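PDB 3I0O: spectinomycin phosphotransferase from Legionella pneumophila serogroup 1, which probably transfers a phosphate group from a bound nucleotide to spectinomycin, with a metal ion at the nucleotide site. Local coordinates for residues D190-L195 with R281-V286. Residues are numbered along the deposited sequence; the frame is centred on the assembly and turned at random.
Sequences DTSEKL and RHERIV. With SMI (spectinomycin), chain C.
The imidazole of H282 carries the methyl of T191 on one face: CG2 sits 3.5 Å from the ring centroid, 19° off the normal, a CH-pi contact shifted toward the CD2 and NE2 rim. Obliquely to the same ring comes L195, whose CD2 stays 4.4 Å from H282 ND1. The CB of R284 points away from segment 190-195, and the edge of its guanidinium, near the plane, meets spectinomycin. This is helix-helix packing in the helical part of a kinase-like aminoglycoside phosphotransferase fold, between helices 182-198 and 274-298; the axes of segments 190-195 and 281-286 approach to 8.5 Å, with their N-to-C directions at 130°. The T191 methyl reaches the ring because CG2 stands anti to the backbone N. T191 OG1 is hydrogen-bonded to R187 O and H282 ND1 to S278 O, each within its own helix, and the second bond limits the ring's rotation. Beside the methyl-imidazole contact, S192 CB packs on H282 CB and V286 CG2. R151 of helix 149-158 forms a salt bridge with E283 OE1, which would offset the charge of this carboxylate in a buried residue. R284 links the helix to the spectinomycin site; its NH2 donates to spectinomycin O2B over 3.0 Å and forms a salt bridge with D212. Between the helices, S192 OG donates to E283 OE1 at 2.6 Å, arriving on the anti side of the carboxylate, 18° out of its plane.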
ATOM      1  N   ASP A 190     -14.384  14.447  10.165  1.00 47.54           N
ATOM      2  CA  ASP A 190     -15.516  15.234   9.685  1.00 49.78           C
ATOM      3  C   ASP A 190     -15.433  15.605   8.207  1.00 49.58           C
ATOM      4  O   ASP A 190     -16.445  15.575   7.506  1.00 51.72           O
ATOM      5  CB  ASP A 190     -15.700  16.507  10.529  1.00 49.41           C
ATOM      6  CG  ASP A 190     -16.000  16.203  11.992  1.00 51.60           C
ATOM      7  OD1 ASP A 190     -16.617  15.150  12.262  1.00 49.61           O
ATOM      8  OD2 ASP A 190     -15.628  17.022  12.867  1.00 53.74           O
ATOM      9  N   THR A 191     -14.244  15.954   7.725  1.00 47.96           N
ATOM     10  CA  THR A 191     -14.098  16.329   6.324  1.00 48.73           C
ATOM     11  C   THR A 191     -14.317  15.131   5.405  1.00 49.71           C
ATOM     12  O   THR A 191     -14.905  15.255   4.338  1.00 50.83           O
ATOM     13  CB  THR A 191     -12.712  16.939   6.052  1.00 48.02           C
ATOM     14  OG1 THR A 191     -12.565  18.129   6.831  1.00 47.46           O
ATOM     15  CG2 THR A 191     -12.551  17.291   4.575  1.00 46.28           C
ATOM     16  N   SER A 192     -13.840  13.968   5.829  1.00 50.66           N
ATOM     17  CA  SER A 192     -14.000  12.752   5.050  1.00 50.03           C
ATOM     18  C   SER A 192     -15.489  12.405   4.986  1.00 52.36           C
ATOM     19  O   SER A 192     -16.011  12.099   3.919  1.00 51.24           O
ATOM     20  CB  SER A 192     -13.204  11.612   5.700  1.00 47.48           C
ATOM     21  OG  SER A 192     -13.421  10.371   5.052  1.00 41.98           O
ATOM     22  N   GLU A 193     -16.168  12.460   6.132  1.00 56.16           N
ATOM     23  CA  GLU A 193     -17.603  12.160   6.199  1.00 59.13           C
ATOM     24  C   GLU A 193     -18.359  13.159   5.313  1.00 60.07           C
ATOM     25  O   GLU A 193     -19.190  12.781   4.481  1.00 59.97           O
ATOM     26  CB  GLU A 193     -18.098  12.273   7.649  1.00 59.20           C
ATOM     27  CG  GLU A 193     -19.533  11.804   7.888  1.00 62.83           C
ATOM     28  CD  GLU A 193     -19.677  10.282   7.914  1.00 65.75           C
ATOM     29  OE1 GLU A 193     -18.985   9.626   8.725  1.00 67.26           O
ATOM     30  OE2 GLU A 193     -20.490   9.739   7.129  1.00 66.35           O
ATOM     31  N   LYS A 194     -18.049  14.436   5.501  1.00 60.61           N
ATOM     32  CA  LYS A 194     -18.664  15.521   4.743  1.00 62.81           C
ATOM     33  C   LYS A 194     -18.499  15.324   3.231  1.00 63.83           C
ATOM     34  O   LYS A 194     -19.484  15.267   2.487  1.00 64.88           O
ATOM     35  CB  LYS A 194     -18.035  16.846   5.182  1.00 64.66           C
ATOM     36  CG  LYS A 194     -18.496  18.072   4.431  1.00 67.02           C
ATOM     37  CD  LYS A 194     -17.893  19.318   5.067  1.00 70.20           C
ATOM     38  CE  LYS A 194     -18.389  20.597   4.403  1.00 72.34           C
ATOM     39  NZ  LYS A 194     -17.966  21.825   5.150  1.00 72.06           N
ATOM     40  N   LEU A 195     -17.251  15.218   2.781  1.00 63.47           N
ATOM     41  CA  LEU A 195     -16.955  15.033   1.371  1.00 61.44           C
ATOM     42  C   LEU A 195     -17.581  13.777   0.781  1.00 62.02           C
ATOM     43  O   LEU A 195     -17.947  13.765  -0.388  1.00 62.48           O
ATOM     44  CB  LEU A 195     -15.444  14.991   1.154  1.00 61.20           C
ATOM     45  CG  LEU A 195     -14.685  16.313   1.059  1.00 62.68           C
ATOM     46  CD1 LEU A 195     -15.057  17.224   2.214  1.00 65.66           C
ATOM     47  CD2 LEU A 195     -13.190  16.029   1.063  1.00 62.67           C
ATOM     48  N   ARG A 281      -7.505  11.697   0.304  1.00 39.43           N
ATOM     49  CA  ARG A 281      -6.414  12.195   1.130  1.00 39.49           C
ATOM     50  C   ARG A 281      -6.820  12.267   2.614  1.00 40.58           C
ATOM     51  O   ARG A 281      -5.984  12.073   3.503  1.00 38.79           O
ATOM     52  CB  ARG A 281      -5.958  13.575   0.648  1.00 37.64           C
ATOM     53  CG  ARG A 281      -5.279  13.542  -0.700  1.00 40.65           C
ATOM     54  CD  ARG A 281      -4.510  14.812  -1.002  1.00 40.44           C
ATOM     55  NE  ARG A 281      -3.624  14.622  -2.148  1.00 41.25           N
ATOM     56  CZ  ARG A 281      -2.971  15.601  -2.768  1.00 45.56           C
ATOM     57  NH1 ARG A 281      -3.095  16.863  -2.365  1.00 46.12           N
ATOM     58  NH2 ARG A 281      -2.179  15.319  -3.793  1.00 47.71           N
ATOM     59  N   HIS A 282      -8.096  12.547   2.879  1.00 39.84           N
ATOM     60  CA  HIS A 282      -8.574  12.630   4.258  1.00 41.46           C
ATOM     61  C   HIS A 282      -8.903  11.235   4.785  1.00 40.51           C
ATOM     62  O   HIS A 282      -8.453  10.845   5.855  1.00 41.52           O
ATOM     63  CB  HIS A 282      -9.826  13.517   4.363  1.00 42.85           C
ATOM     64  CG  HIS A 282      -9.556  14.984   4.231  1.00 44.67           C
ATOM     65  ND1 HIS A 282      -9.294  15.591   3.022  1.00 47.32           N
ATOM     66  CD2 HIS A 282      -9.503  15.966   5.163  1.00 46.73           C
ATOM     67  CE1 HIS A 282      -9.092  16.883   3.213  1.00 47.85           C
ATOM     68  NE2 HIS A 282      -9.213  17.136   4.504  1.00 47.92           N
ATOM     69  N   GLU A 283      -9.682  10.489   4.015  1.00 40.24           N
ATOM     70  CA  GLU A 283     -10.087   9.141   4.389  1.00 40.84           C
ATOM     71  C   GLU A 283      -8.888   8.207   4.616  1.00 42.03           C
ATOM     72  O   GLU A 283      -8.873   7.452   5.590  1.00 43.90           O
ATOM     73  CB  GLU A 283     -11.015   8.559   3.312  1.00 40.04           C
ATOM     74  CG  GLU A 283     -11.447   7.107   3.524  1.00 41.80           C
ATOM     75  CD  GLU A 283     -12.238   6.887   4.815  1.00 44.87           C
ATOM     76  OE1 GLU A 283     -12.657   7.874   5.460  1.00 46.22           O
ATOM     77  OE2 GLU A 283     -12.452   5.714   5.182  1.00 43.35           O
ATOM     78  N   ARG A 284      -7.889   8.256   3.736  1.00 38.77           N
ATOM     79  CA  ARG A 284      -6.733   7.387   3.904  1.00 37.86           C
ATOM     80  C   ARG A 284      -6.054   7.649   5.247  1.00 38.75           C
ATOM     81  O   ARG A 284      -5.610   6.707   5.912  1.00 38.29           O
ATOM     82  CB  ARG A 284      -5.725   7.563   2.759  1.00 37.02           C
ATOM     83  CG  ARG A 284      -4.529   6.639   2.904  1.00 37.40           C
ATOM     84  CD  ARG A 284      -3.582   6.689   1.723  1.00 35.60           C
ATOM     85  NE  ARG A 284      -2.645   5.574   1.793  1.00 33.90           N
ATOM     86  CZ  ARG A 284      -1.543   5.561   2.534  1.00 35.73           C
ATOM     87  NH1 ARG A 284      -1.210   6.611   3.274  1.00 32.28           N
ATOM     88  NH2 ARG A 284      -0.785   4.476   2.559  1.00 36.39           N
ATOM     89  N   ILE A 285      -5.964   8.917   5.650  1.00 37.24           N
ATOM     90  CA  ILE A 285      -5.355   9.240   6.940  1.00 38.02           C
ATOM     91  C   ILE A 285      -6.274   8.766   8.074  1.00 37.24           C
ATOM     92  O   ILE A 285      -5.803   8.347   9.132  1.00 36.76           O
ATOM     93  CB  ILE A 285      -5.098  10.753   7.093  1.00 39.26           C
ATOM     94  CG1 ILE A 285      -4.146  11.242   5.995  1.00 37.09           C
ATOM     95  CG2 ILE A 285      -4.525  11.038   8.471  1.00 37.81           C
ATOM     96  CD1 ILE A 285      -4.143  12.745   5.828  1.00 34.62           C
ATOM     97  N   VAL A 286      -7.585   8.824   7.845  1.00 37.63           N
ATOM     98  CA  VAL A 286      -8.544   8.370   8.850  1.00 38.31           C
ATOM     99  C   VAL A 286      -8.325   6.885   9.086  1.00 39.69           C
ATOM    100  O   VAL A 286      -8.353   6.421  10.229  1.00 41.26           O
ATOM    101  CB  VAL A 286     -10.011   8.591   8.398  1.00 38.32           C
ATOM    102  CG1 VAL A 286     -10.955   7.697   9.202  1.00 34.55           C
ATOM    103  CG2 VAL A 286     -10.384  10.050   8.584  1.00 34.88           C
TER
HETATM  104  O1  SMI C 340       3.395   3.140   4.825  1.00 38.63           O
HETATM  105  C2  SMI C 340       4.305   3.885   5.677  1.00 36.88           C
HETATM  106  C2M SMI C 340       5.494   2.995   6.017  1.00 35.39           C
HETATM  107  C3  SMI C 340       3.566   4.350   6.986  1.00 36.87           C
HETATM  108  C4  SMI C 340       2.406   5.196   6.523  1.00 37.09           C
HETATM  109  C5  SMI C 340       1.535   4.233   5.744  1.00 38.03           C
HETATM  110  O5  SMI C 340       0.398   4.992   5.323  1.00 39.33           O
HETATM  111  C6  SMI C 340       2.220   3.911   4.443  1.00 37.55           C
HETATM  112  O1B SMI C 340       1.082   3.111   6.493  1.00 36.63           O
HETATM  113  O2B SMI C 340       1.530   2.919   3.660  1.00 38.07           O
HETATM  114  C7  SMI C 340       0.250   2.320   5.681  1.00 36.15           C
HETATM  115  C8  SMI C 340      -0.279   1.140   6.518  1.00 35.15           C
HETATM  116  N8  SMI C 340      -1.007   1.733   7.662  1.00 34.60           N
HETATM  117  C8M SMI C 340      -1.544   0.690   8.543  1.00 35.34           C
HETATM  118  C9  SMI C 340      -1.233   0.296   5.613  1.00 35.08           C
HETATM  119  O9  SMI C 340      -2.321   1.124   5.167  1.00 30.84           O
HETATM  120  C10 SMI C 340      -0.452  -0.234   4.368  1.00 36.27           C
HETATM  121  N10 SMI C 340      -1.260  -0.950   3.519  1.00 38.94           N
HETATM  122  C1M SMI C 340      -1.853  -2.140   4.144  1.00 33.21           C
HETATM  123  C11 SMI C 340       0.118   0.955   3.598  1.00 36.71           C
HETATM  124  O11 SMI C 340       0.842   0.460   2.495  1.00 43.05           O
HETATM  125  C12 SMI C 340       1.035   1.803   4.461  1.00 37.58           C
HETATM  126  O4A SMI C 340       1.620   5.766   7.576  1.00 39.67           O
HETATM  127  O4B SMI C 340       3.123   6.200   5.919  1.00 38.13           O